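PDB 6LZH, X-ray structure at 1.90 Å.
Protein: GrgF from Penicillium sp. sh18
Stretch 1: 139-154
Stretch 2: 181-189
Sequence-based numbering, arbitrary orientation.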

# COMPACT_ATOMS: atom_id res chain seq x y z
N PRO A 139 -0.90 1.95 19.82
CA PRO A 139 -1.10 1.86 18.37
C PRO A 139 -1.92 0.65 17.96
O PRO A 139 -1.79 -0.44 18.53
CB PRO A 139 0.33 1.75 17.82
CG PRO A 139 1.15 1.19 18.96
CD PRO A 139 0.53 1.87 20.19
N LEU A 140 -2.76 0.85 16.95
CA LEU A 140 -3.53 -0.25 16.36
C LEU A 140 -2.63 -0.97 15.37
O LEU A 140 -2.14 -0.35 14.42
CB LEU A 140 -4.79 0.30 15.68
CG LEU A 140 -5.68 -0.53 14.75
CD1 LEU A 140 -5.87 -1.94 15.25
CD2 LEU A 140 -7.03 0.17 14.64
N ILE A 141 -2.35 -2.24 15.62
CA ILE A 141 -1.34 -2.97 14.85
C ILE A 141 -1.99 -3.82 13.76
O ILE A 141 -1.46 -3.90 12.64
CB ILE A 141 -0.47 -3.85 15.78
CG1 ILE A 141 0.31 -2.99 16.78
CG2 ILE A 141 0.49 -4.71 14.98
CD1 ILE A 141 1.05 -1.82 16.16
N ASP A 142 -3.11 -4.48 14.04
CA ASP A 142 -3.68 -5.41 13.08
C ASP A 142 -5.19 -5.23 13.00
O ASP A 142 -5.87 -5.29 14.03
CB ASP A 142 -3.35 -6.86 13.46
CG ASP A 142 -3.84 -7.87 12.43
OD1 ASP A 142 -3.69 -7.60 11.21
OD2 ASP A 142 -4.36 -8.92 12.84
N SER A 143 -5.68 -5.01 11.79
CA SER A 143 -7.11 -4.90 11.50
C SER A 143 -7.68 -6.16 10.86
O SER A 143 -8.86 -6.16 10.50
CB SER A 143 -7.38 -3.70 10.58
OG SER A 143 -7.69 -2.54 11.32
N THR A 144 -6.87 -7.21 10.70
CA THR A 144 -7.29 -8.38 9.93
C THR A 144 -8.53 -9.02 10.53
O THR A 144 -9.42 -9.48 9.79
CB THR A 144 -6.15 -9.40 9.85
OG1 THR A 144 -5.04 -8.83 9.15
CG2 THR A 144 -6.60 -10.67 9.11
N GLY A 145 -8.63 -9.06 11.85
CA GLY A 145 -9.72 -9.80 12.47
C GLY A 145 -9.49 -11.28 12.24
O GLY A 145 -8.35 -11.75 12.22
N ASN A 146 -10.58 -12.03 12.06
CA ASN A 146 -10.48 -13.43 11.70
C ASN A 146 -10.30 -13.53 10.19
O ASN A 146 -11.21 -13.13 9.45
CB ASN A 146 -11.71 -14.21 12.15
CG ASN A 146 -11.61 -15.71 11.89
OD1 ASN A 146 -10.59 -16.21 11.40
ND2 ASN A 146 -12.68 -16.43 12.22
N PRO A 147 -9.16 -14.03 9.69
CA PRO A 147 -8.94 -14.05 8.23
C PRO A 147 -9.89 -14.97 7.48
O PRO A 147 -9.90 -14.92 6.25
CB PRO A 147 -7.49 -14.53 8.10
CG PRO A 147 -6.88 -14.36 9.46
CD PRO A 147 -8.01 -14.57 10.43
N GLU A 148 -10.67 -15.80 8.18
CA GLU A 148 -11.67 -16.64 7.54
C GLU A 148 -13.04 -15.99 7.48
O GLU A 148 -14.00 -16.64 7.04
CB GLU A 148 -11.75 -17.99 8.25
CG GLU A 148 -10.50 -18.86 8.08
CD GLU A 148 -9.99 -18.88 6.64
OE1 GLU A 148 -10.44 -19.75 5.86
OE2 GLU A 148 -9.11 -18.05 6.30
N ARG A 149 -13.17 -14.73 7.91
CA ARG A 149 -14.28 -13.88 7.52
C ARG A 149 -13.80 -12.71 6.66
O ARG A 149 -14.51 -11.70 6.52
CB ARG A 149 -15.05 -13.37 8.74
CG ARG A 149 -16.42 -14.04 8.94
CD ARG A 149 -17.54 -13.36 8.15
NE ARG A 149 -17.95 -12.07 8.69
CZ ARG A 149 -17.83 -10.91 8.05
NH1 ARG A 149 -18.23 -9.77 8.61
NH2 ARG A 149 -17.27 -10.87 6.84
N ARG A 150 -12.61 -12.83 6.08
CA ARG A 150 -12.14 -11.84 5.12
C ARG A 150 -12.92 -11.92 3.81
O ARG A 150 -13.04 -10.91 3.10
CB ARG A 150 -10.65 -12.03 4.84
CG ARG A 150 -10.40 -13.00 3.68
CD ARG A 150 -8.93 -13.24 3.37
NE ARG A 150 -8.81 -14.33 2.41
CZ ARG A 150 -8.80 -15.62 2.75
NH1 ARG A 150 -8.71 -16.55 1.81
NH2 ARG A 150 -8.85 -15.99 4.03
N GLN A 151 -13.44 -13.10 3.47
CA GLN A 151 -14.01 -13.32 2.15
C GLN A 151 -15.23 -12.44 1.88
O GLN A 151 -15.27 -11.81 0.81
CB GLN A 151 -14.35 -14.80 1.97
CG GLN A 151 -13.18 -15.74 2.21
CD GLN A 151 -13.15 -16.30 3.63
OE1 GLN A 151 -13.05 -15.56 4.61
NE2 GLN A 151 -13.26 -17.62 3.74
N PRO A 152 -16.22 -12.35 2.77
CA PRO A 152 -17.36 -11.48 2.46
C PRO A 152 -16.96 -10.03 2.24
O PRO A 152 -17.45 -9.41 1.29
CB PRO A 152 -18.27 -11.64 3.69
CG PRO A 152 -17.89 -12.95 4.27
CD PRO A 152 -16.41 -13.04 4.06
N ILE A 153 -16.07 -9.47 3.07
CA ILE A 153 -15.77 -8.05 2.90
C ILE A 153 -14.98 -7.82 1.62
O ILE A 153 -15.17 -6.80 0.95
CB ILE A 153 -15.06 -7.50 4.14
CG1 ILE A 153 -15.93 -7.69 5.38
CG2 ILE A 153 -14.79 -6.00 3.99
CD1 ILE A 153 -15.25 -7.26 6.66
N LEU A 154 -14.11 -8.76 1.24
CA LEU A 154 -13.40 -8.62 -0.03
C LEU A 154 -14.38 -8.66 -1.21
O LEU A 154 -14.23 -7.90 -2.18
CB LEU A 154 -12.33 -9.70 -0.16
CG LEU A 154 -11.06 -9.47 0.67
CD1 LEU A 154 -10.09 -10.65 0.53
CD2 LEU A 154 -10.37 -8.17 0.24
N SER A 181 -24.47 -7.95 15.11
CA SER A 181 -23.18 -8.46 14.67
C SER A 181 -22.17 -7.32 14.52
O SER A 181 -22.53 -6.14 14.44
CB SER A 181 -23.31 -9.20 13.34
OG SER A 181 -22.26 -10.14 13.19
N ILE A 182 -20.90 -7.69 14.47
CA ILE A 182 -19.80 -6.78 14.20
C ILE A 182 -19.11 -7.25 12.93
O ILE A 182 -18.70 -8.41 12.85
CB ILE A 182 -18.79 -6.72 15.37
CG1 ILE A 182 -19.49 -6.41 16.69
CG2 ILE A 182 -17.68 -5.70 15.07
CD1 ILE A 182 -18.54 -6.09 17.82
N PRO A 183 -18.98 -6.41 11.90
CA PRO A 183 -18.19 -6.81 10.72
C PRO A 183 -16.76 -7.17 11.11
O PRO A 183 -16.22 -6.70 12.12
CB PRO A 183 -18.24 -5.57 9.82
CG PRO A 183 -19.53 -4.88 10.20
CD PRO A 183 -19.69 -5.14 11.69
N ASN A 184 -16.14 -8.00 10.26
CA ASN A 184 -14.95 -8.77 10.63
C ASN A 184 -13.87 -7.92 11.30
O ASN A 184 -13.43 -8.22 12.42
CB ASN A 184 -14.38 -9.48 9.41
CG ASN A 184 -13.19 -10.37 9.75
OD1 ASN A 184 -13.08 -10.88 10.87
ND2 ASN A 184 -12.29 -10.55 8.79
N GLY A 185 -13.41 -6.87 10.64
CA GLY A 185 -12.30 -6.11 11.20
C GLY A 185 -12.71 -4.87 11.97
O GLY A 185 -12.01 -3.85 11.93
N LEU A 186 -13.83 -4.94 12.69
CA LEU A 186 -14.42 -3.74 13.26
C LEU A 186 -14.66 -3.81 14.77
O LEU A 186 -15.36 -2.94 15.30
CB LEU A 186 -15.73 -3.41 12.54
CG LEU A 186 -15.60 -2.82 11.13
CD1 LEU A 186 -16.89 -2.14 10.71
CD2 LEU A 186 -14.42 -1.86 11.05
N GLN A 187 -14.10 -4.79 15.47
CA GLN A 187 -14.43 -4.93 16.89
C GLN A 187 -13.88 -3.77 17.72
O GLN A 187 -14.55 -3.29 18.64
CB GLN A 187 -13.95 -6.26 17.46
CG GLN A 187 -14.76 -6.68 18.69
CD GLN A 187 -14.42 -8.06 19.20
OE1 GLN A 187 -15.27 -8.74 19.78
NE2 GLN A 187 -13.18 -8.47 19.00
N LEU A 188 -12.65 -3.32 17.42
CA LEU A 188 -12.13 -2.15 18.12
C LEU A 188 -13.09 -0.97 17.98
O LEU A 188 -13.38 -0.26 18.96
CB LEU A 188 -10.76 -1.76 17.59
CG LEU A 188 -10.28 -0.42 18.18
CD1 LEU A 188 -8.82 -0.50 18.37
CD2 LEU A 188 -10.60 0.81 17.33
N ALA A 189 -13.55 -0.73 16.75
CA ALA A 189 -14.46 0.38 16.49
C ALA A 189 -15.76 0.20 17.25
O ALA A 189 -16.24 1.13 17.93
CB ALA A 189 -14.72 0.51 14.99
O HOH W 1 -9.83 -1.85 12.81

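The most unusual feature of this contact is that one side chain, that of Asn184, reads the backbone of the other stretch much as a neighbouring strand would. Asn184 OD1 accepts from Asn146 N (3.0 Å), and Asn184 ND2 donates to Asn146 O (2.9 Å), so the amide and the carbonyl of a single residue are both satisfied by one planar group. Asparagine suits the place because it carries a donor and an acceptor side by side on a short arm. With chi1 in the t well and CA-to-CB pointing toward stretch 1, it reaches into the backbone from Thr144 to Arg149, and it has by far the largest area covered by the partner stretch. Thr144 O also lies 3.2 Å from Asn184 ND2, so the amide nitrogen sits among several backbone carbonyl oxygens.

The segment that receives this side chain is held in shape by its own bonds. Asn146 O accepts not only from Asn184 but also from Arg149 N (3.0 Å), while Asn146 OD1 takes the hydrogen of Glu148 N (3.2 Å). The side chain of Asn146 bonds within its own stretch, while its carbonyl serves both. Arg150 turns its CA-to-CB bond away from stretch 2; Arg150 NH2 donates to Pro147 O (2.7 Å) and forms a salt bridge with Glu148 OE2 (3.1 Å), tying Arg150 back to Pro147 and Glu148. Asp142 OD1 accepts from Thr144 OG1 at 2.8 Å, a bond for which the threonine hydroxyl is well placed.

Two glycines mark where the CA atoms of the stretches come closest, with Gly145 CA and Gly185 CA 4.7 Å apart. Neither position has room for a side chain: a CB on Gly145 would lie 2.7 Å from Asn184 O, and one on Gly185 would lie 2.6 Å from Ser143 O. Gly145 also has a positive phi, which by itself favours glycine. The bare alpha carbon of Gly185 instead makes a CA-H...O contact, with Gly185 CA 3.5 Å from Ser143 O. Gly185 belongs to a type I turn from Pro183 to Leu186, which presents Asn184 and Gly185 to the partner. A water extends the contact, its oxygen lying 2.7 Å from Ser143 OG and donating to Gly185 O at 3.1 Å.

Ile153 and Arg149 pack against Asn184. The CA-to-CB bond of Ile153, on the helix of stretch 1, points toward stretch 2, and Ile153 CD1 lies 3.6 Å from Asn184 CB, covering the aliphatic part of a residue whose amide is bonded to Asn146. Arg149 lays one face of its guanidinium over Asn184 CB, while Pro183 CA lies at the edge, 3.6 Å from Arg149 NH1. The long arginine side chain can therefore contribute through packing, without a hydrogen bond across the contact. A separate apolar contact, well away from the Asn184 amide, joins the buried Leu140 to Leu188, with Leu140 CD2 4.2 Å from Leu188 CD1; these are branched side chains whose CA-to-CB bonds point toward each other's stretch.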